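PDB 2P3N: fructose-1,6-bisphosphatase/inositol-1-monophosphatase from Thermotoga maritima, which hydrolyses inositol monophosphates and fructose 1,6-bisphosphate, along with several other phosphate esters, as a magnesium-dependent homotetrameric phosphatase. Local coordinates for residues 63-68 with 198-203; 72-77 with 98-103. All blocks are in the same frame, centred on the assembly; numbering follows the deposited sequence.

Overall arrangement
Along the chain the segments run 63-68, 72-77, 98-103 and 198-203, so interaction 2 falls wholly within the sequence spanned by interaction 1. Their centres lie about 11 Å apart. Both use the mixed sheet in which strand 61-64 runs parallel to strand 74-79, and strand 74-79 antiparallel to 95-102. M63 N probably bonds to W76 O, joining the two contacts through the backbone. Helix 199-211 lies over one face of the sheet, with W200 packed on I77 and A203 on A99. Interaction 2 thus builds sheet beneath the helix start, while interaction 1 joins that start to the end of strand 61-64 and to E65, the magnesium ligand just beyond it.

Interaction 1 of 2, residues 63-68 with 198-203; sequences MAEEGI and NPWDIA. With MG (magnesium ion), chain E.
N198 precedes helix 199-211 and folds back on its first turn: its backbone N donates to the anti lone pair of D201 OD2, and its CB lies 3.4 Å above the indole plane of W200. At P199, the first residue of the helix, ring atom CG is met by the tip of M63, whose CE lies 3.5 Å from P199 CG as the two side chains cross.

W200 contributes the largest share of the contact. Its CG takes the crowded position between backbone N and carbonyl carbon (chi1 49°), and the indole is sandwiched between N198 on one face and E65 on the other. E65 CB stands 3.5 Å from the centroid of the five-membered ring of W200, only 13° off the normal, a CH-pi contact. M63 SD comes instead to the edge of the six-membered ring, 3.7 Å from W200 CE3, as a Met-aromatic contact. Lying in the indole plane, a water accepts W200 NE1 at 3.3 Å and donates to E65 OE2 at 3.1 Å. An alanine in place of W200 would remove both the platform under E65 and this N-H, and would probably leave the carboxylate less firmly oriented toward the metal.

The same water also donates to D201 OD1, its oxygen 2.5 Å from OD1, a short separation. D201 probably binds a second magnesium ion, as in related enzymes. Beyond it, A203 N bonds back to P199 O as the helix proceeds.

E65, extended beyond CG, gives OE1 to the magnesium at 2.1 Å, and D79, the carbonyl of I81 and three waters complete six ligands. With OE1 on the metal and OE2 on the water, both carboxylate oxygens are engaged; the cation and the bridging water probably ease the repulsion between E65 and D201 and favour their ionised forms.

Interaction 2 of 2, residues 72-77 with 98-103; sequences GDRLWI and LAYVEN
Strands 74-79 and 95-102 are antiparallel neighbours in the mixed sheet of the inositol monophosphatase fold, their segments here running at 162° to each other. Backbone bonds set the register. L75 and V101 form one hydrogen-bonded pair, linked both ways at 2.8 Å (L75 N to V101 O and V101 N to L75 O), and I77 with A99 forms the next. R74 faces E102 and W76 faces Y100 in non-hydrogen-bonded pairs, where W76 CA also directs a C-H at A99 O.

Aromatic packing dominates the face bearing W76 and Y100. With CG anti to the backbone N (chi1 175°), the tyrosine reaches across to the facing strand and sets its CD1 3.5 Å from W76 CE2, the ring edge turned to the indole face and the planes 55° apart. L98, two residues before Y100, sets its CG in plane at the indole edge, with CD2 3.8 Å from W76 CZ3. Helix 2-21 covers this face, its R3 making a cation-pi contact with Y100; W76 NE1 is hydrogen-bonded to E60, which precedes strand 61-64.

On the other face the side-chain contact between the strands is aliphatic, I77 CD1 meeting V101 CG2 at 3.6 Å. I77 and A99 there receive the start of helix 199-211.

Polar groups gather where strand 74-77 begins and strand 98-102 ends. R74 lies alongside Y100 and touches its hydroxyl with methylene carbons, CG being 3.1 Å from Y100 OH. The guanidinium and the E102 carboxylate are too far apart for a salt bridge and probably attract only through their charges, since no N-H points at the oxygen. Where the pairing ends, N103 N reaches D73 O at 2.6 Å from above the carbonyl plane. Y100 OH donates to the anti lone pair of E102 OE1 at 2.6 Å, that oxygen lying in the plane of the phenol ring.

Interaction 1 of 2, residues 63-68 with 198-203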
loop_
_atom_site.group_PDB
_atom_site.type_symbol
_atom_site.label_atom_id
_atom_site.label_comp_id
_atom_site.label_asym_id
_atom_site.label_seq_id
_atom_site.Cartn_x
_atom_site.Cartn_y
_atom_site.Cartn_z
ATOM N N MET A 63 -5.244 30.906 -0.423
ATOM C CA MET A 63 -5.261 31.101 -1.856
ATOM C C MET A 63 -5.407 29.676 -2.355
ATOM O O MET A 63 -4.468 28.887 -2.292
ATOM C CB MET A 63 -3.956 31.712 -2.359
ATOM C CG MET A 63 -4.068 32.243 -3.775
ATOM S SD MET A 63 -2.697 31.744 -4.814
ATOM C CE MET A 63 -1.418 32.716 -4.073
ATOM N N ALA A 64 -6.610 29.347 -2.812
ATOM C CA ALA A 64 -6.909 28.011 -3.296
ATOM C C ALA A 64 -7.321 28.053 -4.768
ATOM O O ALA A 64 -8.078 28.934 -5.194
ATOM C CB ALA A 64 -8.021 27.379 -2.424
ATOM N N GLU A 65 -6.804 27.105 -5.546
ATOM C CA GLU A 65 -7.103 27.051 -6.968
ATOM C C GLU A 65 -8.559 27.336 -7.281
ATOM O O GLU A 65 -8.884 28.305 -7.952
ATOM C CB GLU A 65 -6.733 25.688 -7.549
ATOM C CG GLU A 65 -7.361 25.459 -8.901
ATOM C CD GLU A 65 -6.664 24.404 -9.697
ATOM O OE1 GLU A 65 -6.343 23.347 -9.114
ATOM O OE2 GLU A 65 -6.447 24.631 -10.906
ATOM N N GLU A 66 -9.434 26.478 -6.782
ATOM C CA GLU A 66 -10.850 26.609 -7.032
ATOM C C GLU A 66 -11.545 27.761 -6.311
ATOM O O GLU A 66 -12.289 27.535 -5.359
ATOM C CB GLU A 66 -11.542 25.291 -6.686
ATOM C CG GLU A 66 -11.798 24.382 -7.878
ATOM C CD GLU A 66 -10.535 23.931 -8.561
ATOM O OE1 GLU A 66 -9.781 23.148 -7.952
ATOM O OE2 GLU A 66 -10.295 24.360 -9.708
ATOM N N GLY A 67 -11.299 28.996 -6.745
ATOM C CA GLY A 67 -11.986 30.122 -6.129
ATOM C C GLY A 67 -11.331 31.093 -5.162
ATOM O O GLY A 67 -11.228 32.271 -5.468
ATOM N N ILE A 68 -10.905 30.627 -3.993
ATOM C CA ILE A 68 -10.302 31.509 -2.988
ATOM C C ILE A 68 -8.953 32.088 -3.404
ATOM O O ILE A 68 -7.956 31.368 -3.480
ATOM C CB ILE A 68 -10.121 30.766 -1.651
ATOM C CG1 ILE A 68 -11.368 29.925 -1.351
ATOM C CG2 ILE A 68 -9.871 31.772 -0.528
ATOM C CD1 ILE A 68 -11.208 28.993 -0.172
ATOM N N ASN A 198 0.122 28.519 -11.934
ATOM C CA ASN A 198 -0.185 29.394 -10.811
ATOM C C ASN A 198 0.617 28.956 -9.597
ATOM O O ASN A 198 1.170 27.860 -9.573
ATOM C CB ASN A 198 -1.674 29.364 -10.496
ATOM C CG ASN A 198 -2.523 29.675 -11.702
ATOM O OD1 ASN A 198 -2.858 28.785 -12.485
ATOM N ND2 ASN A 198 -2.866 30.946 -11.872
ATOM N N PRO A 199 0.694 29.810 -8.570
ATOM C CA PRO A 199 1.461 29.437 -7.383
ATOM C C PRO A 199 1.006 28.201 -6.631
ATOM O O PRO A 199 1.780 27.648 -5.854
ATOM C CB PRO A 199 1.415 30.705 -6.521
ATOM C CG PRO A 199 0.162 31.366 -6.943
ATOM C CD PRO A 199 0.175 31.179 -8.442
ATOM N N TRP A 200 -0.231 27.751 -6.839
ATOM C CA TRP A 200 -0.688 26.559 -6.112
ATOM C C TRP A 200 -0.140 25.272 -6.703
ATOM O O TRP A 200 -0.201 24.213 -6.068
ATOM C CB TRP A 200 -2.222 26.492 -6.038
ATOM C CG TRP A 200 -2.948 26.701 -7.323
ATOM C CD1 TRP A 200 -3.125 25.800 -8.334
ATOM C CD2 TRP A 200 -3.633 27.888 -7.717
ATOM N NE1 TRP A 200 -3.887 26.353 -9.335
ATOM C CE2 TRP A 200 -4.211 27.636 -8.981
ATOM C CE3 TRP A 200 -3.815 29.144 -7.123
ATOM C CZ2 TRP A 200 -4.961 28.592 -9.662
ATOM C CZ3 TRP A 200 -4.562 30.092 -7.797
ATOM C CH2 TRP A 200 -5.128 29.811 -9.058
ATOM N N ASP A 201 0.401 25.386 -7.917
ATOM C CA ASP A 201 0.993 24.267 -8.635
ATOM C C ASP A 201 2.463 24.116 -8.257
ATOM O O ASP A 201 3.009 23.016 -8.334
ATOM C CB ASP A 201 0.910 24.487 -10.155
ATOM C CG ASP A 201 -0.512 24.506 -10.675
ATOM O OD1 ASP A 201 -1.231 23.490 -10.514
ATOM O OD2 ASP A 201 -0.905 25.540 -11.257
ATOM N N ILE A 202 3.101 25.209 -7.839
ATOM C CA ILE A 202 4.525 25.155 -7.515
ATOM C C ILE A 202 5.028 25.639 -6.152
ATOM O O ILE A 202 6.206 25.472 -5.848
ATOM C CB ILE A 202 5.350 25.883 -8.614
ATOM C CG1 ILE A 202 4.762 27.268 -8.902
ATOM C CG2 ILE A 202 5.349 25.067 -9.885
ATOM C CD1 ILE A 202 4.987 28.290 -7.799
ATOM N N ALA A 203 4.161 26.220 -5.328
ATOM C CA ALA A 203 4.589 26.726 -4.021
ATOM C C ALA A 203 5.173 25.657 -3.098
ATOM O O ALA A 203 6.131 25.916 -2.363
ATOM C CB ALA A 203 3.423 27.433 -3.321
HETATM MG MG MG E . -5.904 21.293 -9.101
HETATM O O HOH W 1 -3.463 24.005 -11.607
HETATM O O HOH W 2 -7.921 21.119 -8.090
HETATM O O HOH W 3 -6.821 21.059 -10.792
HETATM O O HOH W 4 -4.348 21.674 -10.475
#

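Interaction 2 of 2, residues 72-77 with 98-103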
loop_
_atom_site.group_PDB
_atom_site.type_symbol
_atom_site.label_atom_id
_atom_site.label_comp_id
_atom_site.label_asym_id
_atom_site.label_seq_id
_atom_site.Cartn_x
_atom_site.Cartn_y
_atom_site.Cartn_z
ATOM N N GLY A 72 -2.028 37.891 1.820
ATOM C CA GLY A 72 -1.635 38.069 3.203
ATOM C C GLY A 72 -0.165 37.758 3.416
ATOM O O GLY A 72 0.487 37.154 2.558
ATOM N N ASP A 73 0.362 38.184 4.560
ATOM C CA ASP A 73 1.759 37.936 4.892
ATOM C C ASP A 73 1.843 36.557 5.514
ATOM O O ASP A 73 2.915 36.074 5.853
ATOM C CB ASP A 73 2.293 39.020 5.848
ATOM C CG ASP A 73 1.304 39.387 6.948
ATOM O OD1 ASP A 73 1.562 40.388 7.661
ATOM O OD2 ASP A 73 0.279 38.682 7.104
ATOM N N ARG A 74 0.676 35.942 5.643
ATOM C CA ARG A 74 0.517 34.602 6.187
ATOM C C ARG A 74 -0.541 33.972 5.299
ATOM O O ARG A 74 -1.738 34.028 5.589
ATOM C CB ARG A 74 0.065 34.680 7.651
ATOM C CG ARG A 74 1.174 35.217 8.534
ATOM C CD ARG A 74 0.741 35.599 9.941
ATOM N NE ARG A 74 0.461 34.454 10.796
ATOM C CZ ARG A 74 0.819 34.368 12.075
ATOM N NH1 ARG A 74 1.488 35.356 12.659
ATOM N NH2 ARG A 74 0.485 33.296 12.784
ATOM N N LEU A 75 -0.077 33.390 4.197
ATOM C CA LEU A 75 -0.962 32.788 3.209
ATOM C C LEU A 75 -0.724 31.303 2.912
ATOM O O LEU A 75 0.395 30.890 2.598
ATOM C CB LEU A 75 -0.852 33.575 1.897
ATOM C CG LEU A 75 -1.729 33.124 0.726
ATOM C CD1 LEU A 75 -3.097 33.790 0.822
ATOM C CD2 LEU A 75 -1.051 33.480 -0.591
ATOM N N TRP A 76 -1.789 30.507 2.994
ATOM C CA TRP A 76 -1.715 29.078 2.695
ATOM C C TRP A 76 -2.172 28.868 1.248
ATOM O O TRP A 76 -3.290 29.234 0.880
ATOM C CB TRP A 76 -2.639 28.276 3.616
ATOM C CG TRP A 76 -2.337 28.356 5.088
ATOM C CD1 TRP A 76 -2.615 29.395 5.935
ATOM C CD2 TRP A 76 -1.772 27.317 5.904
ATOM N NE1 TRP A 76 -2.270 29.063 7.226
ATOM C CE2 TRP A 76 -1.750 27.795 7.235
ATOM C CE3 TRP A 76 -1.284 26.025 5.638
ATOM C CZ2 TRP A 76 -1.259 27.025 8.302
ATOM C CZ3 TRP A 76 -0.794 25.261 6.706
ATOM C CH2 TRP A 76 -0.789 25.767 8.018
ATOM N N ILE A 77 -1.318 28.284 0.417
ATOM C CA ILE A 77 -1.708 28.049 -0.967
ATOM C C ILE A 77 -2.116 26.591 -1.147
ATOM O O ILE A 77 -1.349 25.660 -0.877
ATOM C CB ILE A 77 -0.588 28.430 -1.936
ATOM C CG1 ILE A 77 -0.123 29.862 -1.630
ATOM C CG2 ILE A 77 -1.102 28.340 -3.356
ATOM C CD1 ILE A 77 0.895 30.406 -2.600
ATOM N N LEU A 98 -0.173 21.692 -0.401
ATOM C CA LEU A 98 -0.358 22.714 0.625
ATOM C C LEU A 98 0.958 23.396 0.973
ATOM O O LEU A 98 1.852 22.772 1.544
ATOM C CB LEU A 98 -0.942 22.109 1.912
ATOM C CG LEU A 98 -1.284 23.148 2.989
ATOM C CD1 LEU A 98 -2.372 24.088 2.452
ATOM C CD2 LEU A 98 -1.779 22.467 4.252
ATOM N N ALA A 99 1.076 24.674 0.627
ATOM C CA ALA A 99 2.277 25.438 0.948
ATOM C C ALA A 99 1.883 26.556 1.897
ATOM O O ALA A 99 0.790 27.107 1.781
ATOM C CB ALA A 99 2.895 26.032 -0.319
ATOM N N TYR A 100 2.751 26.866 2.855
ATOM C CA TYR A 100 2.480 27.971 3.770
ATOM C C TYR A 100 3.502 29.074 3.524
ATOM O O TYR A 100 4.654 28.990 3.942
ATOM C CB TYR A 100 2.544 27.563 5.241
ATOM C CG TYR A 100 2.379 28.775 6.136
ATOM C CD1 TYR A 100 1.167 29.475 6.180
ATOM C CD2 TYR A 100 3.459 29.279 6.864
ATOM C CE1 TYR A 100 1.041 30.647 6.919
ATOM C CE2 TYR A 100 3.343 30.448 7.605
ATOM C CZ TYR A 100 2.137 31.128 7.627
ATOM O OH TYR A 100 2.041 32.294 8.348
ATOM N N VAL A 101 3.043 30.114 2.842
ATOM C CA VAL A 101 3.856 31.253 2.484
ATOM C C VAL A 101 3.734 32.345 3.538
ATOM O O VAL A 101 2.631 32.700 3.956
ATOM C CB VAL A 101 3.395 31.807 1.122
ATOM C CG1 VAL A 101 4.355 32.833 0.614
ATOM C CG2 VAL A 101 3.263 30.678 0.134
ATOM N N GLU A 102 4.872 32.858 3.987
ATOM C CA GLU A 102 4.873 33.940 4.958
ATOM C C GLU A 102 5.679 35.086 4.366
ATOM O O GLU A 102 6.817 34.904 3.929
ATOM C CB GLU A 102 5.474 33.494 6.290
ATOM C CG GLU A 102 5.329 34.535 7.390
ATOM C CD GLU A 102 5.300 33.929 8.779
ATOM O OE1 GLU A 102 4.449 33.041 9.021
ATOM O OE2 GLU A 102 6.115 34.346 9.631
ATOM N N ASN A 103 5.067 36.264 4.333
ATOM C CA ASN A 103 5.721 37.427 3.772
ATOM C C ASN A 103 6.211 37.041 2.389
ATOM O O ASN A 103 7.356 37.311 2.024
ATOM C CB ASN A 103 6.905 37.845 4.638
ATOM C CG ASN A 103 6.489 38.256 6.036
ATOM O OD1 ASN A 103 7.333 38.356 6.929
ATOM N ND2 ASN A 103 5.192 38.500 6.239
HETATM O O HOH W 5 2.579 35.601 2.138
#